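Local coordinates for protein bottromycin amidohydrolase (Streptomyces purpureus, PDB 6I5S) that probably hydrolyses a thiazoline-containing intermediate in bottromycin biosynthesis, acting as a zinc-dependent amidohydrolase and gatekeeper of the pathway, at residues A[291-301]-A[441-452]. Sequence-based numbering, arbitrary orientation.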
ATOM      1  N   ALA A 291      22.588  -3.435   4.651  1.00 42.17           N
ATOM      2  CA  ALA A 291      21.646  -4.085   5.558  1.00 43.29           C
ATOM      3  C   ALA A 291      20.291  -4.265   4.890  1.00 38.76           C
ATOM      4  O   ALA A 291      19.685  -5.332   4.996  1.00 39.43           O
ATOM      5  CB  ALA A 291      21.521  -3.274   6.856  1.00 46.23           C
ATOM      6  N   VAL A 292      19.820  -3.247   4.137  1.00 39.88           N
ATOM      7  CA  VAL A 292      18.529  -3.390   3.476  1.00 37.07           C
ATOM      8  C   VAL A 292      18.611  -4.419   2.359  1.00 33.16           C
ATOM      9  O   VAL A 292      17.680  -5.197   2.154  1.00 35.55           O
ATOM     10  CB  VAL A 292      18.012  -2.038   2.962  1.00 38.21           C
ATOM     11  CG1 VAL A 292      16.683  -2.266   2.244  1.00 35.42           C
ATOM     12  CG2 VAL A 292      17.795  -1.117   4.077  1.00 46.78           C
ATOM     13  N   LEU A 293      19.724  -4.459   1.625  1.00 35.72           N
ATOM     14  CA  LEU A 293      19.880  -5.509   0.622  1.00 42.12           C
ATOM     15  C   LEU A 293      19.860  -6.897   1.242  1.00 40.24           C
ATOM     16  O   LEU A 293      19.338  -7.838   0.637  1.00 41.39           O
ATOM     17  CB  LEU A 293      21.173  -5.309  -0.153  1.00 39.62           C
ATOM     18  CG  LEU A 293      21.216  -4.200  -1.159  1.00 53.03           C
ATOM     19  CD1 LEU A 293      22.687  -3.933  -1.569  1.00 68.44           C
ATOM     20  CD2 LEU A 293      20.372  -4.579  -2.360  1.00 58.31           C
ATOM     21  N   GLN A 294      20.475  -7.069   2.418  1.00 37.47           N
ATOM     22  CA  GLN A 294      20.419  -8.360   3.084  1.00 43.49           C
ATOM     23  C   GLN A 294      18.978  -8.725   3.420  1.00 38.33           C
ATOM     24  O   GLN A 294      18.606  -9.911   3.409  1.00 44.32           O
ATOM     25  CB  GLN A 294      21.287  -8.319   4.353  1.00 40.04           C
ATOM     26  CG  GLN A 294      21.413  -9.644   5.062  1.00 58.67           C
ATOM     27  CD  GLN A 294      22.083 -10.694   4.205  1.00 62.23           C
ATOM     28  OE1 GLN A 294      23.267 -10.601   3.897  1.00 69.26           O
ATOM     29  NE2 GLN A 294      21.323 -11.692   3.805  1.00 63.21           N
ATOM     30  N   ALA A 295      18.147  -7.715   3.688  1.00 40.55           N
ATOM     31  CA  ALA A 295      16.772  -7.947   4.103  1.00 42.11           C
ATOM     32  C   ALA A 295      15.853  -8.253   2.931  1.00 39.52           C
ATOM     33  O   ALA A 295      14.774  -8.831   3.143  1.00 36.90           O
ATOM     34  CB  ALA A 295      16.254  -6.739   4.871  1.00 43.28           C
ATOM     35  N   ALA A 296      16.300  -7.959   1.721  1.00 34.02           N
ATOM     36  CA  ALA A 296      15.538  -8.231   0.519  1.00 39.25           C
ATOM     37  C   ALA A 296      15.433  -9.733   0.311  1.00 49.66           C
ATOM     38  O   ALA A 296      16.338 -10.491   0.651  1.00 39.56           O
ATOM     39  CB  ALA A 296      16.203  -7.606  -0.710  1.00 35.91           C
ATOM     40  N   THR A 297      14.328 -10.150  -0.286  1.00 39.57           N
ATOM     41  CA  THR A 297      14.135 -11.552  -0.605  1.00 45.90           C
ATOM     42  C   THR A 297      15.106 -11.989  -1.703  1.00 39.78           C
ATOM     43  O   THR A 297      15.521 -11.185  -2.541  1.00 38.75           O
ATOM     44  CB  THR A 297      12.708 -11.793  -1.071  1.00 42.09           C
ATOM     45  OG1 THR A 297      12.509 -11.118  -2.301  1.00 44.22           O
ATOM     46  CG2 THR A 297      11.680 -11.298  -0.021  1.00 41.00           C
ATOM     47  N   PRO A 298      15.434 -13.276  -1.756  1.00 49.22           N
ATOM     48  CA  PRO A 298      16.456 -13.708  -2.717  1.00 49.27           C
ATOM     49  C   PRO A 298      16.119 -13.348  -4.156  1.00 49.21           C
ATOM     50  O   PRO A 298      17.015 -12.946  -4.916  1.00 48.43           O
ATOM     51  CB  PRO A 298      16.522 -15.219  -2.490  1.00 54.34           C
ATOM     52  CG  PRO A 298      15.963 -15.411  -1.119  1.00 50.12           C
ATOM     53  CD  PRO A 298      14.920 -14.403  -0.954  1.00 45.81           C
ATOM     54  N   SER A 299      14.837 -13.403  -4.534  1.00 40.43           N
ATOM     55  CA  SER A 299      14.458 -13.100  -5.911  1.00 52.41           C
ATOM     56  C   SER A 299      14.652 -11.625  -6.245  1.00 44.64           C
ATOM     57  O   SER A 299      14.841 -11.283  -7.408  1.00 37.93           O
ATOM     58  CB  SER A 299      13.006 -13.494  -6.156  1.00 65.96           C
ATOM     59  OG  SER A 299      12.149 -12.806  -5.269  1.00 91.19           O
ATOM     60  N   ARG A 300      14.548 -10.739  -5.255  1.00 35.50           N
ATOM     61  CA  ARG A 300      14.695  -9.322  -5.492  1.00 33.92           C
ATOM     62  C   ARG A 300      16.134  -8.830  -5.434  1.00 34.93           C
ATOM     63  O   ARG A 300      16.409  -7.761  -5.965  1.00 33.74           O
ATOM     64  CB  ARG A 300      13.891  -8.531  -4.467  1.00 38.59           C
ATOM     65  CG  ARG A 300      12.415  -8.510  -4.746  1.00 47.30           C
ATOM     66  CD  ARG A 300      11.708  -7.971  -3.536  1.00 44.23           C
ATOM     67  NE  ARG A 300      10.286  -7.979  -3.744  1.00 45.70           N
ATOM     68  CZ  ARG A 300       9.403  -8.207  -2.788  1.00 44.40           C
ATOM     69  NH1 ARG A 300       9.791  -8.461  -1.530  1.00 42.94           N
ATOM     70  NH2 ARG A 300       8.129  -8.199  -3.118  1.00 44.68           N
ATOM     71  N   ARG A 301      17.041  -9.572  -4.804  1.00 39.87           N
ATOM     72  CA  ARG A 301      18.353  -9.021  -4.491  1.00 37.64           C
ATOM     73  C   ARG A 301      19.116  -8.597  -5.743  1.00 39.88           C
ATOM     74  O   ARG A 301      19.817  -7.573  -5.684  1.00 36.32           O
ATOM     75  CB  ARG A 301      19.143 -10.047  -3.664  1.00 39.73           C
ATOM     76  CG  ARG A 301      20.000  -9.482  -2.558  1.00 67.40           C
ATOM     77  CD  ARG A 301      20.405 -10.623  -1.592  1.00 88.71           C
ATOM     78  NE  ARG A 301      19.426 -10.853  -0.517  1.00 79.99           N
ATOM     79  CZ  ARG A 301      19.261 -12.006   0.124  1.00 80.85           C
ATOM     80  NH1 ARG A 301      19.991 -13.066  -0.204  1.00 73.52           N
ATOM     81  NH2 ARG A 301      18.351 -12.108   1.091  1.00 85.18           N
ATOM     82  N   ARG A 441      11.123 -12.159  10.408  1.00 29.27           N
ATOM     83  CA  ARG A 441      11.167 -11.694   9.008  1.00 30.16           C
ATOM     84  C   ARG A 441      12.588 -11.304   8.613  1.00 31.40           C
ATOM     85  O   ARG A 441      13.049 -11.597   7.502  1.00 31.00           O
ATOM     86  CB  ARG A 441      10.189 -10.506   8.833  1.00 33.34           C
ATOM     87  CG  ARG A 441      10.736  -9.254   8.065  1.00 57.93           C
ATOM     88  CD  ARG A 441      10.765  -9.557   6.705  1.00 62.52           C
ATOM     89  NE  ARG A 441      11.125  -8.448   5.812  1.00 40.51           N
ATOM     90  CZ  ARG A 441      12.224  -8.406   5.099  1.00 37.93           C
ATOM     91  NH1 ARG A 441      13.212  -9.298   5.293  1.00 34.19           N
ATOM     92  NH2 ARG A 441      12.324  -7.458   4.186  1.00 37.08           N
ATOM     93  N   LEU A 442      13.326 -10.666   9.527  1.00 33.31           N
ATOM     94  CA  LEU A 442      14.705 -10.268   9.218  1.00 33.81           C
ATOM     95  C   LEU A 442      15.648 -11.464   9.231  1.00 32.71           C
ATOM     96  O   LEU A 442      16.462 -11.613   8.315  1.00 37.33           O
ATOM     97  CB  LEU A 442      15.199  -9.198  10.215  1.00 32.46           C
ATOM     98  CG  LEU A 442      14.366  -7.915  10.211  1.00 38.08           C
ATOM     99  CD1 LEU A 442      14.770  -7.049  11.385  1.00 39.45           C
ATOM    100  CD2 LEU A 442      14.536  -7.139   8.890  1.00 38.07           C
ATOM    101  N   SER A 443      15.549 -12.321  10.271  1.00 32.59           N
ATOM    102  CA  SER A 443      16.451 -13.464  10.400  1.00 37.47           C
ATOM    103  C   SER A 443      16.310 -14.409   9.214  1.00 36.82           C
ATOM    104  O   SER A 443      17.304 -14.932   8.710  1.00 41.37           O
ATOM    105  CB  SER A 443      16.175 -14.257  11.702  1.00 44.72           C
ATOM    106  OG  SER A 443      16.254 -13.452  12.832  1.00 73.32           O
ATOM    107  N   ALA A 444      15.077 -14.611   8.743  1.00 38.40           N
ATOM    108  CA  ALA A 444      14.827 -15.503   7.622  1.00 42.58           C
ATOM    109  C   ALA A 444      15.501 -15.024   6.357  1.00 43.24           C
ATOM    110  O   ALA A 444      15.882 -15.837   5.513  1.00 42.56           O
ATOM    111  CB  ALA A 444      13.321 -15.631   7.391  1.00 48.02           C
ATOM    112  N   ALA A 445      15.670 -13.718   6.211  1.00 41.45           N
ATOM    113  CA  ALA A 445      16.373 -13.142   5.083  1.00 41.35           C
ATOM    114  C   ALA A 445      17.870 -13.042   5.320  1.00 37.48           C
ATOM    115  O   ALA A 445      18.605 -12.643   4.418  1.00 47.27           O
ATOM    116  CB  ALA A 445      15.802 -11.770   4.783  1.00 47.49           C
ATOM    117  N   GLY A 446      18.350 -13.376   6.510  1.00 41.24           N
ATOM    118  CA  GLY A 446      19.777 -13.375   6.774  1.00 42.37           C
ATOM    119  C   GLY A 446      20.307 -12.153   7.470  1.00 40.07           C
ATOM    120  O   GLY A 446      21.524 -12.005   7.581  1.00 45.55           O
ATOM    121  N   LEU A 447      19.451 -11.249   7.903  1.00 40.95           N
ATOM    122  CA  LEU A 447      19.896 -10.054   8.599  1.00 44.12           C
ATOM    123  C   LEU A 447      19.705 -10.257  10.091  1.00 41.03           C
ATOM    124  O   LEU A 447      18.644 -10.704  10.523  1.00 42.32           O
ATOM    125  CB  LEU A 447      19.117  -8.830   8.129  1.00 38.57           C
ATOM    126  CG  LEU A 447      19.620  -7.526   8.756  1.00 42.01           C
ATOM    127  CD1 LEU A 447      20.986  -7.204   8.277  1.00 39.60           C
ATOM    128  CD2 LEU A 447      18.637  -6.408   8.395  1.00 46.46           C
ATOM    129  N   ASP A 448      20.737  -9.932  10.865  1.00 38.24           N
ATOM    130  CA  ASP A 448      20.666  -9.932  12.305  1.00 49.49           C
ATOM    131  C   ASP A 448      19.541  -9.009  12.753  1.00 44.48           C
ATOM    132  O   ASP A 448      19.598  -7.803  12.475  1.00 44.38           O
ATOM    133  CB  ASP A 448      22.009  -9.461  12.863  1.00 63.82           C
ATOM    134  CG  ASP A 448      22.097  -9.579  14.352  1.00 66.90           C
ATOM    135  OD1 ASP A 448      21.053  -9.678  15.029  1.00 54.27           O
ATOM    136  OD2 ASP A 448      23.239  -9.537  14.842  1.00 72.07           O
ATOM    137  N   PRO A 449      18.527  -9.510  13.463  1.00 42.36           N
ATOM    138  CA  PRO A 449      17.428  -8.628  13.895  1.00 46.88           C
ATOM    139  C   PRO A 449      17.879  -7.421  14.682  1.00 46.07           C
ATOM    140  O   PRO A 449      17.183  -6.405  14.670  1.00 39.62           O
ATOM    141  CB  PRO A 449      16.558  -9.554  14.764  1.00 45.86           C
ATOM    142  CG  PRO A 449      16.963 -10.901  14.398  1.00 45.64           C
ATOM    143  CD  PRO A 449      18.383 -10.869  13.994  1.00 43.07           C
ATOM    144  N   SER A 450      19.003  -7.492  15.404  1.00 40.01           N
ATOM    145  CA  SER A 450      19.421  -6.316  16.146  1.00 49.27           C
ATOM    146  C   SER A 450      19.856  -5.171  15.236  1.00 42.10           C
ATOM    147  O   SER A 450      20.019  -4.045  15.715  1.00 49.35           O
ATOM    148  CB  SER A 450      20.548  -6.714  17.105  1.00 58.65           C
ATOM    149  OG  SER A 450      21.602  -7.312  16.382  1.00 82.40           O
ATOM    150  N   ALA A 451      20.057  -5.426  13.946  1.00 43.04           N
ATOM    151  CA  ALA A 451      20.400  -4.363  13.008  1.00 46.35           C
ATOM    152  C   ALA A 451      19.213  -3.492  12.604  1.00 44.62           C
ATOM    153  O   ALA A 451      19.431  -2.443  11.965  1.00 39.06           O
ATOM    154  CB  ALA A 451      21.015  -4.973  11.755  1.00 47.70           C
ATOM    155  N   TRP A 452      17.962  -3.897  12.912  1.00 38.98           N
ATOM    156  CA  TRP A 452      16.788  -3.162  12.431  1.00 35.86           C
ATOM    157  C   TRP A 452      15.667  -3.260  13.474  1.00 33.90           C
ATOM    158  O   TRP A 452      14.719  -4.089  13.382  1.00 33.55           O
ATOM    159  CB  TRP A 452      16.305  -3.660  11.063  1.00 32.94           C
ATOM    160  CG  TRP A 452      15.361  -2.726  10.347  1.00 31.66           C
ATOM    161  CD1 TRP A 452      14.617  -1.686  10.878  1.00 35.48           C
ATOM    162  CD2 TRP A 452      15.074  -2.729   8.949  1.00 33.72           C
ATOM    163  NE1 TRP A 452      13.935  -1.034   9.879  1.00 32.99           N
ATOM    164  CE2 TRP A 452      14.166  -1.673   8.699  1.00 34.38           C
ATOM    165  CE3 TRP A 452      15.478  -3.533   7.883  1.00 32.51           C
ATOM    166  CZ2 TRP A 452      13.688  -1.395   7.442  1.00 30.39           C
ATOM    167  CZ3 TRP A 452      14.985  -3.264   6.641  1.00 34.75           C
ATOM    168  CH2 TRP A 452      14.119  -2.190   6.420  1.00 31.47           C
TER
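A Schellman motif at Gly446 closes helix 431-444 and meets the C-terminal end of helix 290-295, with Ala445 lying against Gln294 and Ala295. Gly446 has positive phi (98°). A CB here would clash with Gln294 NE2. Gln294 NE2 donates to Ala445 O at 2.9 Å, in the carbonyl plane and on a lone pair. Gln294 CG, anti to the backbone N (chi1 -174°), lies against Gly446 O; the bend at chi2 (62°) carries the amide round to the Ala445 carbonyl. Arg441 grips the last helical carbonyl end-on. Arg441 NH1 hydrogen-bonds to Ala295 O at 2.7 Å, on a lone pair; Arg441 NH2 bonds to the same Ala295 O at 3.0 Å from above the carbonyl plane. A leucine in place of Arg441 would probably leave Ala295 O without these two donors at the helix end. Ala295 CB meets the Trp452 ring at its edge, 4.1 Å from CZ3. Leu447 extends CD1 to Ala291 CB (4.2 Å). Trp304 of helix 301-313 packs on Val292 and Ala296. Trp438 meets Trp452 edge-to-face, and Trp452 NE1 bonds to Ala456 O. Helix 100-108 touches Arg441 through Ser101 and Val104.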